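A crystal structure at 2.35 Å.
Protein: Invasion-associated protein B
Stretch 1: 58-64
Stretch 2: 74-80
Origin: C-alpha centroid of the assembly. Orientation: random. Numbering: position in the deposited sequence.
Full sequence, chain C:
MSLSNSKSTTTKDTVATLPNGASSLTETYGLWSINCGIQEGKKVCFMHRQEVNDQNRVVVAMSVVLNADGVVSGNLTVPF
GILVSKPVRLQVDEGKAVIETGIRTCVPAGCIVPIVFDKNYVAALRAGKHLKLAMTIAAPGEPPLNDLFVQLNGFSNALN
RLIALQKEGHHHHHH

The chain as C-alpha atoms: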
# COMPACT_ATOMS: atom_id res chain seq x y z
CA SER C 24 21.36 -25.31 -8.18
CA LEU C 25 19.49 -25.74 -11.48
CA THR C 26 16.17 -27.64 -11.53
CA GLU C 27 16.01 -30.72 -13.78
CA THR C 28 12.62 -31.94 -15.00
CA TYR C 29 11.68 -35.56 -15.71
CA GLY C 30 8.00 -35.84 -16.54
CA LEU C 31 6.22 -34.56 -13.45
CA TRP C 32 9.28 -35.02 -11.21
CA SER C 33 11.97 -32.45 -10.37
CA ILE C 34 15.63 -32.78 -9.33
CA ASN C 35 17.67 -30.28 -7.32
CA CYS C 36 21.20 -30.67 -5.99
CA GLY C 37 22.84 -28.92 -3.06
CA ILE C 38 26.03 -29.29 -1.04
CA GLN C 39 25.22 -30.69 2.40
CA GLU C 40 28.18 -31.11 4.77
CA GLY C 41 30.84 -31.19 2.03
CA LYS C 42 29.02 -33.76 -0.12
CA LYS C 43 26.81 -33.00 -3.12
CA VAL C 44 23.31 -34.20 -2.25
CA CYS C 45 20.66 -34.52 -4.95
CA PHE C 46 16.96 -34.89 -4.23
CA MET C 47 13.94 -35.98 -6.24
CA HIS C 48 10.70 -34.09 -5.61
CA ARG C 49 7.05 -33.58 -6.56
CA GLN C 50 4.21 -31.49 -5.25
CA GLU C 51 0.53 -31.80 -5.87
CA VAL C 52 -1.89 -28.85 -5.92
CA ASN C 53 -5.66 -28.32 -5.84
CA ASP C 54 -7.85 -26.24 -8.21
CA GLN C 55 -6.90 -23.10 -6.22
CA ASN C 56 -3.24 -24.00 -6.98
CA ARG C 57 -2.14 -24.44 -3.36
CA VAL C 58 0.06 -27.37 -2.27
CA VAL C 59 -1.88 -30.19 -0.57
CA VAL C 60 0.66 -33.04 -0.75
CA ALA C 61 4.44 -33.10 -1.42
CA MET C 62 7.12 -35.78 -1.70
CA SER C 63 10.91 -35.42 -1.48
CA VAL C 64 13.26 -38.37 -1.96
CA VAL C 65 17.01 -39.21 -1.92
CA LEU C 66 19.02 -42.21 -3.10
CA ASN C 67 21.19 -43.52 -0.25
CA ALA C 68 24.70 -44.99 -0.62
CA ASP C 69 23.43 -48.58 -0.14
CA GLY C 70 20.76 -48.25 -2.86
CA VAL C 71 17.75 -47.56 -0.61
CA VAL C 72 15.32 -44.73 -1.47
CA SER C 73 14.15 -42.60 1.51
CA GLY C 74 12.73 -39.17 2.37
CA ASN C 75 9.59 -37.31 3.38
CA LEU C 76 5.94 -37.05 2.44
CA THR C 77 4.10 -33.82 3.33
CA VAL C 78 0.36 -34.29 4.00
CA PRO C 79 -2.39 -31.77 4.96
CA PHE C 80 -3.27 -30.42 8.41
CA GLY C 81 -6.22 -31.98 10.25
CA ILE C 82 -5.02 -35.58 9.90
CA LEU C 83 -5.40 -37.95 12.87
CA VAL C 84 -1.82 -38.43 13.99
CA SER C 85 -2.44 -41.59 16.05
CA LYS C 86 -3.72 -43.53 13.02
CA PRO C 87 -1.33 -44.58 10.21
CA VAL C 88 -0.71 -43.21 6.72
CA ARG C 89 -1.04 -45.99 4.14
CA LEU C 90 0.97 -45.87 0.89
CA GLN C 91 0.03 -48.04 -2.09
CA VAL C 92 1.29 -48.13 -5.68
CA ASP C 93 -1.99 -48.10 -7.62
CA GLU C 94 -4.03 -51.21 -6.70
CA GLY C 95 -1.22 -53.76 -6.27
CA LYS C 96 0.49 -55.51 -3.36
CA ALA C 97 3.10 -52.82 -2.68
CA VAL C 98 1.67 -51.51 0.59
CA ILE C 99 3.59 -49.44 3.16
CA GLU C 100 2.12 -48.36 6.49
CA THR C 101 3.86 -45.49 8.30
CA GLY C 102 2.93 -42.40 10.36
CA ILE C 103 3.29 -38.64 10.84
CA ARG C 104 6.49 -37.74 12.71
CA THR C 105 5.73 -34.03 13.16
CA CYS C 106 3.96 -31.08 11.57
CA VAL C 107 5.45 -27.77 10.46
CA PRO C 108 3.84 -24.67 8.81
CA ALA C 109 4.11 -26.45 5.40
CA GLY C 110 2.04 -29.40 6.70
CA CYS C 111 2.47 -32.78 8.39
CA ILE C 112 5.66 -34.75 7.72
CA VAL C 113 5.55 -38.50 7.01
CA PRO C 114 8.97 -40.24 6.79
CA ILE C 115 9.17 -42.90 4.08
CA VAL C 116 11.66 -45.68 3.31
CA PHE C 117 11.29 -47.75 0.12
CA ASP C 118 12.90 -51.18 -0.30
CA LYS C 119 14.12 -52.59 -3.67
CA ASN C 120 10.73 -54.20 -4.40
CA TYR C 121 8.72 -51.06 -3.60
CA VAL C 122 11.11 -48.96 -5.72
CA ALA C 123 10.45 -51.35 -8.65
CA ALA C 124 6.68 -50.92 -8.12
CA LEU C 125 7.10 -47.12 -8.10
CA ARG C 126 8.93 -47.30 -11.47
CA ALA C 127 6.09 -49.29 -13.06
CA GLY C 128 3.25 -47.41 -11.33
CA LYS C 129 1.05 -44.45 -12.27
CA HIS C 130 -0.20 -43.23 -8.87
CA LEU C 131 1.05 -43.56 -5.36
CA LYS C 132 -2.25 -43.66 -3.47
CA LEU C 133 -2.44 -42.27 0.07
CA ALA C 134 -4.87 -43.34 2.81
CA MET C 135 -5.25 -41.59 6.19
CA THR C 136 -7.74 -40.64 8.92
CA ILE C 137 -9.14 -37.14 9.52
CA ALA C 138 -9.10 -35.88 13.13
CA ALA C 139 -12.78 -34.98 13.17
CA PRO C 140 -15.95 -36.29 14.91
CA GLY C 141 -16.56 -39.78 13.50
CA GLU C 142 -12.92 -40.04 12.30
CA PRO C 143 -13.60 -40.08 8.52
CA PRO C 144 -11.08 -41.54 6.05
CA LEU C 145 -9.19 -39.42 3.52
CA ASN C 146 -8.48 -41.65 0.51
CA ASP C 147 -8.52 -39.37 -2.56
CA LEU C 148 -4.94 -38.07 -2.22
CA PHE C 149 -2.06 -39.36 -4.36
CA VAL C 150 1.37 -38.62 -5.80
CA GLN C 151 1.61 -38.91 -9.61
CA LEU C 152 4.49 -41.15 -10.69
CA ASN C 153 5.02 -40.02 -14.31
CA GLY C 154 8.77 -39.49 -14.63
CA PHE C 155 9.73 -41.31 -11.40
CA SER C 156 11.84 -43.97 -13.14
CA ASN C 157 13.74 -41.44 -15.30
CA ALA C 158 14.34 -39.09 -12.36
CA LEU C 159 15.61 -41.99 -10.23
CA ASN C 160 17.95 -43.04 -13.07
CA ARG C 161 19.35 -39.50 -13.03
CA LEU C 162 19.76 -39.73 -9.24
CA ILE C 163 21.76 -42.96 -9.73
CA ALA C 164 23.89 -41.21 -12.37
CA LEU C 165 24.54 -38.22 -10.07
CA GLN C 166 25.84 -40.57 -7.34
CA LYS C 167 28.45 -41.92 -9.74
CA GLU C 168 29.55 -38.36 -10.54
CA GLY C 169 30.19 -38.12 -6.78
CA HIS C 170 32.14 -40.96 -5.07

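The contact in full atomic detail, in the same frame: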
# COMPACT_ATOMS: atom_id res chain seq x y z
N VAL C 58 -0.54 -26.06 -2.51
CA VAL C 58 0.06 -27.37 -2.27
C VAL C 58 -0.68 -28.13 -1.16
O VAL C 58 -0.83 -27.64 -0.05
CB VAL C 58 1.57 -27.25 -1.92
CG1 VAL C 58 2.22 -28.62 -1.75
CG2 VAL C 58 2.30 -26.45 -2.99
N VAL C 59 -1.14 -29.34 -1.50
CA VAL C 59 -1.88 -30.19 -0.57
C VAL C 59 -0.99 -31.36 -0.10
O VAL C 59 -0.98 -31.71 1.08
CB VAL C 59 -3.18 -30.72 -1.23
CG1 VAL C 59 -4.00 -31.57 -0.27
CG2 VAL C 59 -4.03 -29.56 -1.74
N VAL C 60 -0.25 -31.93 -1.04
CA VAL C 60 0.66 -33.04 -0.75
C VAL C 60 1.99 -32.86 -1.50
O VAL C 60 2.01 -32.35 -2.62
CB VAL C 60 -0.05 -34.44 -0.97
CG1 VAL C 60 -0.69 -34.53 -2.32
CG2 VAL C 60 0.89 -35.60 -0.76
N ALA C 61 3.10 -33.21 -0.84
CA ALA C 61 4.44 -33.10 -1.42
C ALA C 61 5.27 -34.33 -1.07
O ALA C 61 5.05 -34.98 -0.05
CB ALA C 61 5.13 -31.82 -0.93
N MET C 62 6.24 -34.65 -1.93
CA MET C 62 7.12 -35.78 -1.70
C MET C 62 8.54 -35.40 -2.10
O MET C 62 8.75 -34.87 -3.18
CB MET C 62 6.64 -37.01 -2.49
CG MET C 62 7.58 -38.22 -2.40
SD MET C 62 6.84 -39.79 -2.88
CE MET C 62 5.83 -40.09 -1.44
N SER C 63 9.50 -35.66 -1.21
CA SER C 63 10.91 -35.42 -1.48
C SER C 63 11.72 -36.66 -1.13
O SER C 63 11.51 -37.25 -0.07
CB SER C 63 11.42 -34.20 -0.71
OG SER C 63 12.62 -33.70 -1.27
N VAL C 64 12.63 -37.05 -2.02
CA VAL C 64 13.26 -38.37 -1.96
C VAL C 64 14.75 -38.32 -2.36
O VAL C 64 15.13 -37.61 -3.28
CB VAL C 64 12.42 -39.40 -2.79
CG1 VAL C 64 13.26 -40.24 -3.74
CG2 VAL C 64 11.56 -40.26 -1.87
N GLY C 74 12.99 -40.60 2.27
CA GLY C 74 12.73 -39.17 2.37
C GLY C 74 11.47 -38.83 3.14
O GLY C 74 11.15 -39.48 4.14
N ASN C 75 10.76 -37.82 2.67
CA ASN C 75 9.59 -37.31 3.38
C ASN C 75 8.38 -37.04 2.50
O ASN C 75 8.50 -36.54 1.38
CB ASN C 75 9.94 -36.04 4.16
CG ASN C 75 10.84 -36.32 5.35
OD1 ASN C 75 10.49 -37.08 6.25
ND2 ASN C 75 12.01 -35.70 5.36
N LEU C 76 7.21 -37.38 3.04
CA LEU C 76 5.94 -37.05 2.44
C LEU C 76 5.29 -35.96 3.29
O LEU C 76 5.24 -36.07 4.51
CB LEU C 76 5.06 -38.30 2.39
CG LEU C 76 3.61 -38.24 1.93
CD1 LEU C 76 3.51 -37.99 0.44
CD2 LEU C 76 2.91 -39.54 2.30
N THR C 77 4.83 -34.89 2.65
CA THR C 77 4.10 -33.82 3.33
C THR C 77 2.61 -33.98 3.05
O THR C 77 2.21 -34.01 1.89
CB THR C 77 4.59 -32.42 2.90
OG1 THR C 77 6.02 -32.35 3.03
CG2 THR C 77 3.96 -31.34 3.76
N VAL C 78 1.82 -34.11 4.11
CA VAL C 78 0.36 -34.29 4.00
C VAL C 78 -0.35 -33.08 4.63
O VAL C 78 0.29 -32.29 5.33
CB VAL C 78 -0.10 -35.67 4.62
CG1 VAL C 78 0.53 -36.85 3.90
CG2 VAL C 78 0.17 -35.74 6.12
N PRO C 79 -1.67 -32.91 4.37
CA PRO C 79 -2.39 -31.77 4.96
C PRO C 79 -2.50 -31.74 6.48
O PRO C 79 -2.25 -32.74 7.15
CB PRO C 79 -3.81 -31.90 4.36
CG PRO C 79 -3.67 -32.77 3.20
CD PRO C 79 -2.55 -33.71 3.50
N PHE C 80 -2.88 -30.58 7.01
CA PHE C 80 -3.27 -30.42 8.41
C PHE C 80 -4.61 -31.10 8.64
O PHE C 80 -5.36 -31.35 7.69
CB PHE C 80 -3.42 -28.93 8.73
CG PHE C 80 -2.12 -28.17 8.78
CD1 PHE C 80 -1.08 -28.57 9.60
CD2 PHE C 80 -1.97 -27.01 8.03
CE1 PHE C 80 0.11 -27.86 9.65
CE2 PHE C 80 -0.79 -26.29 8.07
CZ PHE C 80 0.25 -26.71 8.88

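Two antiparallel strands, 58-64 and 74-78, lie side by side with their axes 4.5 Å apart at closest, and the contact is organized around Leu76, Thr77 and Ala61, the three residues that cover the most surface.

Ala61 and Thr77 form a hydrogen-bonded pair. Ala61 N donates to Thr77 O at 3.0 Å, and Thr77 N returns a shorter, nearly straight bond to Ala61 O at 2.7 Å. Their side chains share one face of the sheet, with CB of Ala61 3.9 Å from CB of Thr77. The small Ala61 methyl lies beside the beta-branched Thr77 on this partly exposed face. Two residues along, the pattern repeats: Ser63 N reaches Asn75 O at 2.9 Å, and Asn75 N reaches Ser63 O at 2.9 Å. Ser63 and Asn75 point to the same face as Ala61 and Thr77, which gives it a largely polar character.

The opposite face is apolar and buried. Leu76 sits across from Met62 in a non-hydrogen-bonded pair, and the end of its side chain comes nearer to the other strand: Leu76 CD1 lies 3.7 Å from Met62 CE and also 3.7 Å from Val60 CG2. With chi1 t and chi2 p, one leucine methyl thus serves two neighbors. Between the bonded pairs, alpha carbons supply weaker contacts, such as Leu76 CA to Ala61 O at 3.4 Å and Met62 CA to Asn75 O at 3.5 Å.

The ends follow different rules. At Gly74, CA approaches Ser63 O to 3.3 Å, and an ideal CB on Gly74 would clash with that same oxygen, so the backbones are spaced too closely here for a side chain in that position, and glycine fits. Beyond the second strand, Pro79 has no amide hydrogen to offer; its ring packs instead, CG lying 3.7 Å from Val59 CG1.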